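Local coordinates for protein mannose-specific lectin 3 chain 1 (Crocus vernus, PDB 3MEZ) that probably binds mannose as a lectin, forming one half of a bulb-type domain pair in a heterotetramer, at residues D1-L5 against Q16-E20; T7-T13 against D51-N57; L34-G39 against D94-T98; N57-Q61 against S79-G85. All blocks are in the same frame, centred on the assembly; numbering follows the deposited sequence.

Interaction 1: residues D1-L5 against Q16-E20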
loop_
_atom_site.group_PDB
_atom_site.type_symbol
_atom_site.label_atom_id
_atom_site.label_comp_id
_atom_site.label_asym_id
_atom_site.label_seq_id
_atom_site.Cartn_x
_atom_site.Cartn_y
_atom_site.Cartn_z
ATOM N N ASP A 1 -9.053 10.348 -18.307
ATOM C CA ASP A 1 -9.045 10.609 -16.900
ATOM C C ASP A 1 -8.251 11.870 -16.666
ATOM O O ASP A 1 -7.328 12.127 -17.345
ATOM C CB ASP A 1 -8.521 9.401 -16.129
ATOM C CG ASP A 1 -9.521 8.282 -16.088
ATOM O OD1 ASP A 1 -10.677 8.568 -15.820
ATOM O OD2 ASP A 1 -9.194 7.140 -16.348
ATOM N N ASN A 2 -8.690 12.668 -15.719
ATOM C CA ASN A 2 -8.206 14.010 -15.561
ATOM C C ASN A 2 -6.831 14.123 -14.877
ATOM O O ASN A 2 -6.358 15.178 -14.655
ATOM C CB ASN A 2 -9.255 14.895 -14.918
ATOM C CG ASN A 2 -10.454 15.172 -15.831
ATOM O OD1 ASN A 2 -10.330 15.283 -16.988
ATOM N ND2 ASN A 2 -11.588 15.280 -15.260
ATOM N N ASN A 3 -6.261 13.007 -14.497
ATOM C CA ASN A 3 -4.955 12.995 -13.887
ATOM C C ASN A 3 -3.834 12.604 -14.850
ATOM O O ASN A 3 -2.703 12.629 -14.459
ATOM C CB ASN A 3 -4.902 12.147 -12.614
ATOM C CG ASN A 3 -5.117 10.649 -12.846
ATOM O OD1 ASN A 3 -5.706 10.257 -13.792
ATOM N ND2 ASN A 3 -4.662 9.843 -11.921
ATOM N N VAL A 4 -4.203 12.247 -16.079
ATOM C CA VAL A 4 -3.291 11.819 -17.127
ATOM C C VAL A 4 -3.419 12.625 -18.412
ATOM O O VAL A 4 -4.471 12.948 -18.792
ATOM C CB VAL A 4 -3.483 10.330 -17.475
ATOM C CG1 VAL A 4 -2.655 9.939 -18.646
ATOM C CG2 VAL A 4 -3.164 9.460 -16.314
ATOM N N LEU A 5 -2.282 12.954 -19.024
ATOM C CA LEU A 5 -2.190 13.556 -20.361
ATOM C C LEU A 5 -1.195 12.763 -21.191
ATOM O O LEU A 5 -0.055 12.741 -20.879
ATOM C CB LEU A 5 -1.739 15.005 -20.293
ATOM C CG LEU A 5 -2.115 16.121 -21.286
ATOM C CD1 LEU A 5 -0.975 16.919 -21.694
ATOM C CD2 LEU A 5 -2.927 15.673 -22.442
ATOM N N GLN A 16 -7.966 21.654 -17.277
ATOM C CA GLN A 16 -6.904 21.261 -16.380
ATOM C C GLN A 16 -6.841 19.775 -16.117
ATOM O O GLN A 16 -7.814 19.107 -16.261
ATOM C CB GLN A 16 -7.062 21.992 -15.064
ATOM C CG GLN A 16 -8.304 21.654 -14.326
ATOM C CD GLN A 16 -8.839 22.784 -13.517
ATOM O OE1 GLN A 16 -8.872 22.729 -12.314
ATOM N NE2 GLN A 16 -9.294 23.782 -14.171
ATOM N N LEU A 17 -5.659 19.306 -15.740
ATOM C CA LEU A 17 -5.465 18.098 -14.967
ATOM C C LEU A 17 -5.811 18.361 -13.501
ATOM O O LEU A 17 -5.631 19.433 -13.022
ATOM C CB LEU A 17 -4.051 17.580 -15.063
ATOM C CG LEU A 17 -3.460 17.246 -16.406
ATOM C CD1 LEU A 17 -2.060 16.650 -16.239
ATOM C CD2 LEU A 17 -4.403 16.367 -17.198
ATOM N N SER A 18 -6.334 17.374 -12.829
ATOM C CA SER A 18 -6.656 17.484 -11.435
ATOM C C SER A 18 -6.464 16.159 -10.709
ATOM O O SER A 18 -6.689 15.127 -11.241
ATOM C CB SER A 18 -8.090 17.984 -11.283
ATOM O OG SER A 18 -9.039 17.100 -11.782
ATOM N N TYR A 19 -5.964 16.206 -9.507
ATOM C CA TYR A 19 -5.955 15.054 -8.638
ATOM C C TYR A 19 -6.033 15.539 -7.199
ATOM O O TYR A 19 -5.182 16.250 -6.764
ATOM C CB TYR A 19 -4.754 14.126 -8.871
ATOM C CG TYR A 19 -4.911 12.843 -8.131
ATOM C CD1 TYR A 19 -5.827 11.926 -8.533
ATOM C CD2 TYR A 19 -4.208 12.595 -6.994
ATOM C CE1 TYR A 19 -6.010 10.814 -7.877
ATOM C CE2 TYR A 19 -4.386 11.466 -6.312
ATOM C CZ TYR A 19 -5.300 10.574 -6.760
ATOM O OH TYR A 19 -5.512 9.448 -6.108
ATOM N N GLU A 20 -7.091 15.170 -6.512
ATOM C CA GLU A 20 -7.283 15.604 -5.162
ATOM C C GLU A 20 -7.211 17.126 -5.048
ATOM O O GLU A 20 -7.964 17.792 -5.648
ATOM C CB GLU A 20 -6.400 14.851 -4.208
ATOM C CG GLU A 20 -6.759 13.459 -4.178
ATOM C CD GLU A 20 -5.913 12.658 -3.240
ATOM O OE1 GLU A 20 -4.813 13.072 -2.912
ATOM O OE2 GLU A 20 -6.348 11.581 -2.870
#

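Interaction 2: residues T7-T13 against D51-N57. Unlike the reference sequence in segment 7-13: H12 (reference Ser). Unlike the reference sequence in segment 51-57: D51 (reference Asn).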
loop_
_atom_site.group_PDB
_atom_site.type_symbol
_atom_site.label_atom_id
_atom_site.label_comp_id
_atom_site.label_asym_id
_atom_site.label_seq_id
_atom_site.Cartn_x
_atom_site.Cartn_y
_atom_site.Cartn_z
ATOM N N THR A 7 0.702 11.621 -24.980
ATOM C CA THR A 7 1.262 12.234 -26.150
ATOM C C THR A 7 0.193 12.323 -27.228
ATOM O O THR A 7 -0.483 11.412 -27.505
ATOM C CB THR A 7 2.478 11.416 -26.697
ATOM O OG1 THR A 7 3.586 11.513 -25.822
ATOM C CG2 THR A 7 2.870 11.831 -28.113
ATOM N N GLY A 8 0.083 13.484 -27.802
ATOM C CA GLY A 8 -0.828 13.720 -28.877
ATOM C C GLY A 8 -2.186 14.170 -28.413
ATOM O O GLY A 8 -2.961 14.617 -29.199
ATOM N N ASP A 9 -2.476 14.056 -27.131
ATOM C CA ASP A 9 -3.642 14.699 -26.548
ATOM C C ASP A 9 -3.463 16.203 -26.226
ATOM O O ASP A 9 -2.387 16.690 -26.181
ATOM C CB ASP A 9 -4.194 13.899 -25.376
ATOM C CG ASP A 9 -4.682 12.537 -25.811
ATOM O OD1 ASP A 9 -5.014 11.695 -25.020
ATOM O OD2 ASP A 9 -4.722 12.289 -26.995
ATOM N N VAL A 10 -4.541 16.910 -25.982
ATOM C CA VAL A 10 -4.439 18.320 -25.699
ATOM C C VAL A 10 -5.205 18.794 -24.454
ATOM O O VAL A 10 -6.232 18.307 -24.184
ATOM C CB VAL A 10 -4.899 19.123 -26.952
ATOM C CG1 VAL A 10 -4.875 20.557 -26.719
ATOM C CG2 VAL A 10 -4.025 18.790 -28.133
ATOM N N ILE A 11 -4.692 19.752 -23.704
ATOM C CA ILE A 11 -5.503 20.444 -22.706
ATOM C C ILE A 11 -5.891 21.782 -23.299
ATOM O O ILE A 11 -5.075 22.576 -23.586
ATOM C CB ILE A 11 -4.785 20.669 -21.376
ATOM C CG1 ILE A 11 -4.453 19.359 -20.720
ATOM C CG2 ILE A 11 -5.611 21.473 -20.402
ATOM C CD1 ILE A 11 -3.511 19.518 -19.646
ATOM N N HIS A 12 -7.177 21.995 -23.451
ATOM C CA HIS A 12 -7.721 23.216 -24.005
ATOM C C HIS A 12 -7.754 24.394 -23.063
ATOM O O HIS A 12 -7.476 24.288 -21.918
ATOM C CB HIS A 12 -9.089 22.939 -24.564
ATOM C CG HIS A 12 -9.184 21.590 -25.143
ATOM N ND1 HIS A 12 -8.665 21.294 -26.373
ATOM C CD2 HIS A 12 -9.608 20.423 -24.618
ATOM C CE1 HIS A 12 -8.814 20.006 -26.608
ATOM N NE2 HIS A 12 -9.387 19.452 -25.556
ATOM N N THR A 13 -8.094 25.536 -23.589
ATOM C CA THR A 13 -8.088 26.723 -22.792
ATOM C C THR A 13 -9.083 26.572 -21.641
ATOM O O THR A 13 -10.172 26.086 -21.797
ATOM C CB THR A 13 -8.395 27.957 -23.643
ATOM O OG1 THR A 13 -7.569 27.946 -24.800
ATOM C CG2 THR A 13 -8.194 29.209 -22.876
ATOM N N ASP A 51 -6.123 32.061 -26.666
ATOM C CA ASP A 51 -6.773 30.786 -26.850
ATOM C C ASP A 51 -5.748 29.657 -26.756
ATOM O O ASP A 51 -5.771 28.756 -27.498
ATOM C CB ASP A 51 -7.547 30.729 -28.148
ATOM C CG ASP A 51 -8.840 31.543 -28.090
ATOM O OD1 ASP A 51 -9.410 31.682 -27.018
ATOM O OD2 ASP A 51 -9.265 32.060 -29.108
ATOM N N CYS A 52 -4.846 29.781 -25.814
ATOM C CA CYS A 52 -3.758 28.848 -25.684
ATOM C C CYS A 52 -4.158 27.433 -25.245
ATOM O O CYS A 52 -5.085 27.251 -24.491
ATOM C CB CYS A 52 -2.678 29.410 -24.770
ATOM S SG CYS A 52 -1.926 30.960 -25.203
ATOM N N THR A 53 -3.379 26.476 -25.727
ATOM C CA THR A 53 -3.540 25.082 -25.460
ATOM C C THR A 53 -2.209 24.396 -25.176
ATOM O O THR A 53 -1.183 24.844 -25.565
ATOM C CB THR A 53 -4.196 24.355 -26.621
ATOM O OG1 THR A 53 -3.281 24.290 -27.691
ATOM C CG2 THR A 53 -5.462 25.038 -27.082
ATOM N N LEU A 54 -2.303 23.280 -24.496
ATOM C CA LEU A 54 -1.186 22.527 -23.996
ATOM C C LEU A 54 -1.153 21.132 -24.579
ATOM O O LEU A 54 -2.078 20.420 -24.447
ATOM C CB LEU A 54 -1.367 22.385 -22.480
ATOM C CG LEU A 54 -0.259 22.054 -21.509
ATOM C CD1 LEU A 54 -0.412 20.704 -21.004
ATOM C CD2 LEU A 54 1.116 22.238 -22.040
ATOM N N ARG A 55 -0.030 20.758 -25.146
ATOM C CA ARG A 55 0.193 19.468 -25.752
ATOM C C ARG A 55 1.429 18.768 -25.143
ATOM O O ARG A 55 2.308 19.417 -24.740
ATOM C CB ARG A 55 0.404 19.688 -27.244
ATOM C CG ARG A 55 0.766 18.519 -28.005
ATOM C CD ARG A 55 0.833 18.802 -29.503
ATOM N NE ARG A 55 2.182 18.658 -30.003
ATOM C CZ ARG A 55 2.650 19.117 -31.162
ATOM N NH1 ARG A 55 3.910 18.912 -31.460
ATOM N NH2 ARG A 55 1.882 19.779 -32.011
ATOM N N LEU A 56 1.431 17.448 -25.086
ATOM C CA LEU A 56 2.592 16.669 -24.732
ATOM C C LEU A 56 3.077 16.045 -26.010
ATOM O O LEU A 56 2.372 15.322 -26.647
ATOM C CB LEU A 56 2.214 15.552 -23.786
ATOM C CG LEU A 56 3.074 14.933 -22.707
ATOM C CD1 LEU A 56 3.087 13.459 -22.762
ATOM C CD2 LEU A 56 4.392 15.501 -22.576
ATOM N N ASN A 57 4.309 16.316 -26.357
ATOM C CA ASN A 57 4.852 15.777 -27.585
ATOM C C ASN A 57 5.447 14.364 -27.484
ATOM O O ASN A 57 5.319 13.720 -26.504
ATOM C CB ASN A 57 5.760 16.769 -28.322
ATOM C CG ASN A 57 7.082 16.962 -27.677
ATOM O OD1 ASN A 57 7.520 16.171 -26.911
ATOM N ND2 ASN A 57 7.735 18.039 -28.022
#

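Interaction 3: residues L34-G39 against D94-T98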
loop_
_atom_site.group_PDB
_atom_site.type_symbol
_atom_site.label_atom_id
_atom_site.label_comp_id
_atom_site.label_asym_id
_atom_site.label_seq_id
_atom_site.Cartn_x
_atom_site.Cartn_y
_atom_site.Cartn_z
ATOM N N LEU A 34 0.498 25.202 -12.026
ATOM C CA LEU A 34 0.256 24.119 -11.095
ATOM C C LEU A 34 -0.196 24.724 -9.774
ATOM O O LEU A 34 0.568 25.431 -9.168
ATOM C CB LEU A 34 1.535 23.369 -10.797
ATOM C CG LEU A 34 1.554 21.894 -10.388
ATOM C CD1 LEU A 34 2.602 21.578 -9.390
ATOM C CD2 LEU A 34 0.261 21.307 -10.010
ATOM N N TYR A 35 -1.424 24.461 -9.368
ATOM C CA TYR A 35 -1.889 24.904 -8.074
ATOM C C TYR A 35 -1.914 23.719 -7.135
ATOM O O TYR A 35 -2.505 22.738 -7.401
ATOM C CB TYR A 35 -3.266 25.545 -8.123
ATOM C CG TYR A 35 -3.359 26.788 -8.914
ATOM C CD1 TYR A 35 -3.720 26.758 -10.222
ATOM C CD2 TYR A 35 -3.122 28.007 -8.347
ATOM C CE1 TYR A 35 -3.829 27.906 -10.944
ATOM C CE2 TYR A 35 -3.231 29.161 -9.064
ATOM C CZ TYR A 35 -3.587 29.110 -10.370
ATOM O OH TYR A 35 -3.672 30.249 -11.089
ATOM N N ASN A 36 -1.223 23.860 -6.037
ATOM C CA ASN A 36 -1.148 22.832 -5.074
ATOM C C ASN A 36 -0.811 23.358 -3.708
ATOM O O ASN A 36 -0.846 24.504 -3.479
ATOM C CB ASN A 36 -0.153 21.773 -5.496
ATOM C CG ASN A 36 1.249 22.250 -5.457
ATOM O OD1 ASN A 36 1.580 23.202 -4.834
ATOM N ND2 ASN A 36 2.079 21.561 -6.142
ATOM N N GLU A 37 -0.491 22.453 -2.822
ATOM C CA GLU A 37 -0.011 22.756 -1.497
ATOM C C GLU A 37 1.413 22.389 -1.273
ATOM O O GLU A 37 1.746 22.013 -0.197
ATOM C CB GLU A 37 -0.781 21.984 -0.486
ATOM C CG GLU A 37 -2.031 22.602 -0.106
ATOM C CD GLU A 37 -3.045 21.580 0.233
ATOM O OE1 GLU A 37 -4.239 21.905 0.226
ATOM O OE2 GLU A 37 -2.649 20.439 0.500
ATOM N N ALA A 38 2.240 22.381 -2.283
ATOM C CA ALA A 38 3.549 21.808 -2.087
ATOM C C ALA A 38 4.628 22.502 -2.863
ATOM O O ALA A 38 5.634 21.917 -3.163
ATOM C CB ALA A 38 3.527 20.331 -2.384
ATOM N N GLY A 39 4.403 23.739 -3.230
ATOM C CA GLY A 39 5.342 24.388 -4.080
ATOM C C GLY A 39 4.800 24.278 -5.479
ATOM O O GLY A 39 4.674 23.204 -6.004
ATOM N N ASP A 94 1.620 13.070 -5.139
ATOM C CA ASP A 94 2.614 14.042 -4.703
ATOM C C ASP A 94 2.269 15.484 -5.017
ATOM O O ASP A 94 2.958 16.362 -4.632
ATOM C CB ASP A 94 4.032 13.697 -5.168
ATOM C CG ASP A 94 4.179 13.654 -6.676
ATOM O OD1 ASP A 94 3.208 13.842 -7.376
ATOM O OD2 ASP A 94 5.266 13.405 -7.133
ATOM N N GLN A 95 1.186 15.673 -5.733
ATOM C CA GLN A 95 0.709 16.963 -6.193
ATOM C C GLN A 95 1.646 17.624 -7.204
ATOM O O GLN A 95 1.729 18.796 -7.282
ATOM C CB GLN A 95 0.450 17.897 -5.024
ATOM C CG GLN A 95 -0.526 17.426 -3.989
ATOM C CD GLN A 95 -0.579 18.338 -2.776
ATOM O OE1 GLN A 95 -0.410 19.505 -2.879
ATOM N NE2 GLN A 95 -0.753 17.771 -1.632
ATOM N N HIS A 96 2.334 16.808 -7.959
ATOM C CA HIS A 96 3.227 17.261 -9.004
ATOM C C HIS A 96 2.959 16.555 -10.317
ATOM O O HIS A 96 2.408 15.524 -10.319
ATOM C CB HIS A 96 4.683 17.099 -8.575
ATOM C CG HIS A 96 5.197 18.276 -7.835
ATOM N ND1 HIS A 96 5.429 18.249 -6.489
ATOM C CD2 HIS A 96 5.441 19.535 -8.235
ATOM C CE1 HIS A 96 5.827 19.433 -6.093
ATOM N NE2 HIS A 96 5.837 20.235 -7.136
ATOM N N VAL A 97 3.384 17.146 -11.413
ATOM C CA VAL A 97 3.251 16.526 -12.693
ATOM C C VAL A 97 4.611 16.001 -13.107
ATOM O O VAL A 97 5.541 16.732 -13.217
ATOM C CB VAL A 97 2.757 17.506 -13.774
ATOM C CG1 VAL A 97 2.658 16.830 -15.104
ATOM C CG2 VAL A 97 1.453 18.104 -13.396
ATOM N N THR A 98 4.670 14.718 -13.353
ATOM C CA THR A 98 5.852 14.019 -13.795
ATOM C C THR A 98 5.579 13.356 -15.156
ATOM O O THR A 98 4.542 12.812 -15.374
ATOM C CB THR A 98 6.297 12.926 -12.816
ATOM O OG1 THR A 98 6.494 13.455 -11.525
ATOM C CG2 THR A 98 7.528 12.330 -13.261
#

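Interaction 4: residues N57-Q61 against S79-G85. Unlike the reference sequence in segment 79-85: R84 (reference Gln).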
loop_
_atom_site.group_PDB
_atom_site.type_symbol
_atom_site.label_atom_id
_atom_site.label_comp_id
_atom_site.label_asym_id
_atom_site.label_seq_id
_atom_site.Cartn_x
_atom_site.Cartn_y
_atom_site.Cartn_z
ATOM N N ASN A 57 4.309 16.316 -26.357
ATOM C CA ASN A 57 4.852 15.777 -27.585
ATOM C C ASN A 57 5.447 14.364 -27.484
ATOM O O ASN A 57 5.319 13.720 -26.504
ATOM C CB ASN A 57 5.760 16.769 -28.322
ATOM C CG ASN A 57 7.082 16.962 -27.677
ATOM O OD1 ASN A 57 7.520 16.171 -26.911
ATOM N ND2 ASN A 57 7.735 18.039 -28.022
ATOM N N ASN A 58 6.075 13.925 -28.564
ATOM C CA ASN A 58 6.614 12.597 -28.694
ATOM C C ASN A 58 8.064 12.499 -28.195
ATOM O O ASN A 58 8.728 11.528 -28.378
ATOM C CB ASN A 58 6.418 12.069 -30.095
ATOM C CG ASN A 58 7.236 12.791 -31.093
ATOM O OD1 ASN A 58 7.792 13.796 -30.812
ATOM N ND2 ASN A 58 7.325 12.246 -32.271
ATOM N N ARG A 59 8.526 13.557 -27.575
ATOM C CA ARG A 59 9.744 13.550 -26.828
ATOM C C ARG A 59 9.564 13.765 -25.315
ATOM O O ARG A 59 10.501 13.900 -24.631
ATOM C CB ARG A 59 10.735 14.548 -27.391
ATOM C CG ARG A 59 10.878 14.537 -28.877
ATOM C CD ARG A 59 11.992 13.637 -29.382
ATOM N NE ARG A 59 13.269 13.694 -28.700
ATOM C CZ ARG A 59 14.259 14.544 -28.945
ATOM N NH1 ARG A 59 14.152 15.487 -29.866
ATOM N NH2 ARG A 59 15.370 14.441 -28.257
ATOM N N GLY A 60 8.354 13.767 -24.815
ATOM C CA GLY A 60 8.150 14.032 -23.417
ATOM C C GLY A 60 8.128 15.474 -22.957
ATOM O O GLY A 60 8.072 15.708 -21.805
ATOM N N GLN A 61 8.131 16.418 -23.878
ATOM C CA GLN A 61 8.047 17.827 -23.575
ATOM C C GLN A 61 6.605 18.350 -23.689
ATOM O O GLN A 61 5.855 17.925 -24.500
ATOM C CB GLN A 61 8.880 18.693 -24.525
ATOM C CG GLN A 61 10.373 18.433 -24.659
ATOM C CD GLN A 61 10.937 19.075 -25.892
ATOM O OE1 GLN A 61 10.565 18.735 -26.983
ATOM N NE2 GLN A 61 11.814 20.002 -25.708
ATOM N N SER A 79 15.143 21.708 -23.721
ATOM C CA SER A 79 15.820 20.773 -24.602
ATOM C C SER A 79 15.836 19.412 -23.980
ATOM O O SER A 79 16.040 19.286 -22.819
ATOM C CB SER A 79 17.269 21.172 -24.806
ATOM O OG SER A 79 17.821 20.519 -25.886
ATOM N N VAL A 80 15.657 18.405 -24.787
ATOM C CA VAL A 80 15.481 17.084 -24.279
ATOM C C VAL A 80 16.291 16.028 -25.098
ATOM O O VAL A 80 16.434 16.165 -26.262
ATOM C CB VAL A 80 13.940 16.905 -24.162
ATOM C CG1 VAL A 80 13.378 15.815 -24.978
ATOM C CG2 VAL A 80 13.457 17.013 -22.757
ATOM N N ASN A 81 16.852 15.026 -24.443
ATOM C CA ASN A 81 17.635 13.979 -25.105
ATOM C C ASN A 81 16.937 12.600 -25.201
ATOM O O ASN A 81 17.535 11.606 -25.436
ATOM C CB ASN A 81 19.035 13.882 -24.532
ATOM C CG ASN A 81 19.053 13.353 -23.174
ATOM O OD1 ASN A 81 18.067 12.994 -22.671
ATOM N ND2 ASN A 81 20.192 13.292 -22.577
ATOM N N THR A 82 15.641 12.629 -25.002
ATOM C CA THR A 82 14.764 11.500 -25.011
ATOM C C THR A 82 14.580 10.938 -26.391
ATOM O O THR A 82 14.762 11.625 -27.355
ATOM C CB THR A 82 13.378 11.948 -24.523
ATOM O OG1 THR A 82 12.953 13.081 -25.258
ATOM C CG2 THR A 82 13.396 12.246 -23.018
ATOM N N VAL A 83 14.205 9.681 -26.458
ATOM C CA VAL A 83 13.774 9.030 -27.675
ATOM C C VAL A 83 12.412 9.458 -28.158
ATOM O O VAL A 83 11.589 9.834 -27.394
ATOM C CB VAL A 83 13.624 7.532 -27.504
ATOM C CG1 VAL A 83 13.734 6.886 -28.796
ATOM C CG2 VAL A 83 14.641 7.005 -26.616
ATOM N N ARG A 84 12.174 9.332 -29.445
ATOM C CA ARG A 84 10.859 9.557 -29.973
ATOM C C ARG A 84 9.953 8.430 -29.570
ATOM O O ARG A 84 10.300 7.311 -29.721
ATOM C CB ARG A 84 10.899 9.570 -31.477
ATOM C CG ARG A 84 11.237 10.858 -32.094
ATOM C CD ARG A 84 10.857 10.823 -33.512
ATOM N NE ARG A 84 11.090 12.082 -34.173
ATOM C CZ ARG A 84 11.297 12.206 -35.474
ATOM N NH1 ARG A 84 11.310 11.142 -36.228
ATOM N NH2 ARG A 84 11.506 13.402 -36.008
ATOM N N GLY A 85 8.764 8.747 -29.135
ATOM C CA GLY A 85 7.846 7.732 -28.713
ATOM C C GLY A 85 6.625 8.297 -28.021
ATOM O O GLY A 85 6.379 9.458 -28.107
#

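Interaction 1: residues D1-L5 against Q16-E20
The carbonyl oxygen of N2 is met by two neighbours on the strand 16-19. S18 N donates a hydrogen bond to N2 O at 2.9 Å, arriving from above the carbonyl plane, 35° out of it, while L17 CA brings its hydrogen to N2 O at 3.1 Å. L17 sets its CG beside its own backbone N (chi1 -58°), and this carries CD2 over the same oxygen, 3.4 Å from N2 O. That methyl then reaches L5 CB at 4.3 Å. This apolar contact lies in the interior of the beta-prism II fold of bulb-type lectins, where strands of separate antiparallel sheets turn side chains inward; I11 and L91 also touch L17. Farther along, N3 CB rests 3.7 Å from S18 O, and the N3 amide runs alongside the Y19 ring with the two planes 24° apart. N3 ND2 comes within 4.1 Å of Y19 CD1, at a slant. N3 OD1 is hydrogen-bonded to N7 of the neighbouring chain, Mannose-specific lectin 3 chain 2. Behind these groups, a type I turn from D1 to V4 presents the N2 carbonyl, and backbone bonds fasten N3 to L91 and L17 to F24.

Interaction 2: residues T7-T13 against D51-N57
H12, whose CA lies 4.2 Å from T53 CG2, turns one face of its imidazole to its own segment: V10 O stands 3.6 Å above the ring plane, displaced toward the rim. The other flat group, the R55 guanidinium, is directed to E63 in a salt bridge, while R55 CG lies 4.1 Å from D9 O. Between them the backbones pair antiparallel, with I11 and L54 as the hydrogen-bonded pair. I11 N gives to L54 O at 2.8 Å and L54 N returns the bond to I11 O at 3.0 Å, each in the plane of the accepting carbonyl. The side chains of this pair run alongside each other into the core, I11 CD1 touching L54 CD1 at 3.6 Å, with L5 and M26 around them. Threonine hydroxyls add a bond at each end. T13 OG1, set beside its backbone N (chi1 -49°), donates to C52 O at 2.6 Å, the carbonyl of the residue whose sulfur is joined to C30 in a disulfide; T7 OG1 donates to N57 O at 2.9 Å while also bonded to Y87 N. Beside T7, G8 N bonds to L56 O, but D9 O and L56 N are buried with no partner in the model, a probable energetic cost at this end of the pairing.

Interaction 3: residues L34-G39 against D94-T98
N36 ND2 gives both its hydrogens to carbonyl oxygens, Q95 O across the contact at 3.0 Å and G39 O in its own turn at 3.1 Å. Both acceptors lie close to the amide plane, so the two bonds together should fix the rotation of the group. With CG lodged between the backbone N and the carbonyl carbon (chi1 69°), the other end of the amide stays close to the chain, and N36 OD1 accepts from A38 N at 2.8 Å in an Asx turn. Q95 answers with its side chain. Its extended arm passes obliquely across N36, and Q95 OE1 accepts a hydrogen bond from E37 N at 2.9 Å, the donor standing almost in line with the amide C=O (168°). The H96 imidazole lies against the same turn. N36 ND2 sits over one face of the ring, toward the rim, and A38 O is at its edge, while L34 CD1 comes obliquely to within 3.7 Å of H96 CD2; the same methyl lies 3.6 Å from Q95 O. G39 O also takes a weak bond from H96 NE2, 3.4 Å long. D94 OD1 accepts from H96 N in a second Asx turn, just before the strand that begins at V97. There T98 pairs antiparallel with a strand of chain 2 of the lectin, a neighbouring subunit, an arrangement consistent with the C-terminal strand exchange of bulb-type lectin dimers.

Interaction 4: residues N57-Q61 against S79-G85
R59 turns an edge of its guanidinium to the T82 carbonyl, with two bends on the way (chi2 -93°, chi3 -45°) that bring the group back beside the loop 79-85. R59 NE donates to T82 O at 2.9 Å from above the carbonyl plane, and NH2 of the same arginine makes a weak bond to T82 O at 3.0 Å. Between its bends the R59 chain passes R84 at a slant, R59 CD 4.0 Å from R84 CG. R84 in turn runs alongside N58, pointing the same way, with guanidinium and amide planes 28° apart and R84 CD lying 4.0 Å from N58 ND2. The backbone joins in where G85 N donates a hydrogen bond to N58 O at 2.9 Å, while R84 CA brings a hydrogen to that oxygen as well. Two residues on from R59, Q61 slides past V80 in the opposite direction, Q61 CG touching V80 CG2 at 3.9 Å; Q61 NE2 goes on to P77 O. The turn 57-61 is held by N57, whose OD1 accepts from R59 N and Q61 N on opposite faces of its plane, the former closing an Asx turn. G60 O is bonded to W109 of chain 2 of the lectin, a neighbouring subunit. R59 NE and R84 NE are 6.1 Å apart, so their like charges probably cost a little here, an expense the T82 carbonyl may partly offset.

Interactions 1 and 2 interlock along the chain, their segments alternating, and meet in the core: L5 CD1 lies 3.9 Å from L54 CD1, and L17 CG 4.0 Å from I11 CD1. Interaction 2 passes directly into interaction 4 through N57, which belongs to both, and L56 CD2 packs 3.4 Å from Q61 O. Interaction 3 touches none of the others: its centre is about 12 Å from that of interaction 1, whose nearest atoms are about 5 Å away, and about 22 Å from that of interaction 4, which it encloses in sequence. Interactions 1, 3 and 4 each have residues touching chain 2 of the lectin, a neighbouring subunit, whereas interaction 2 stays within its own chain.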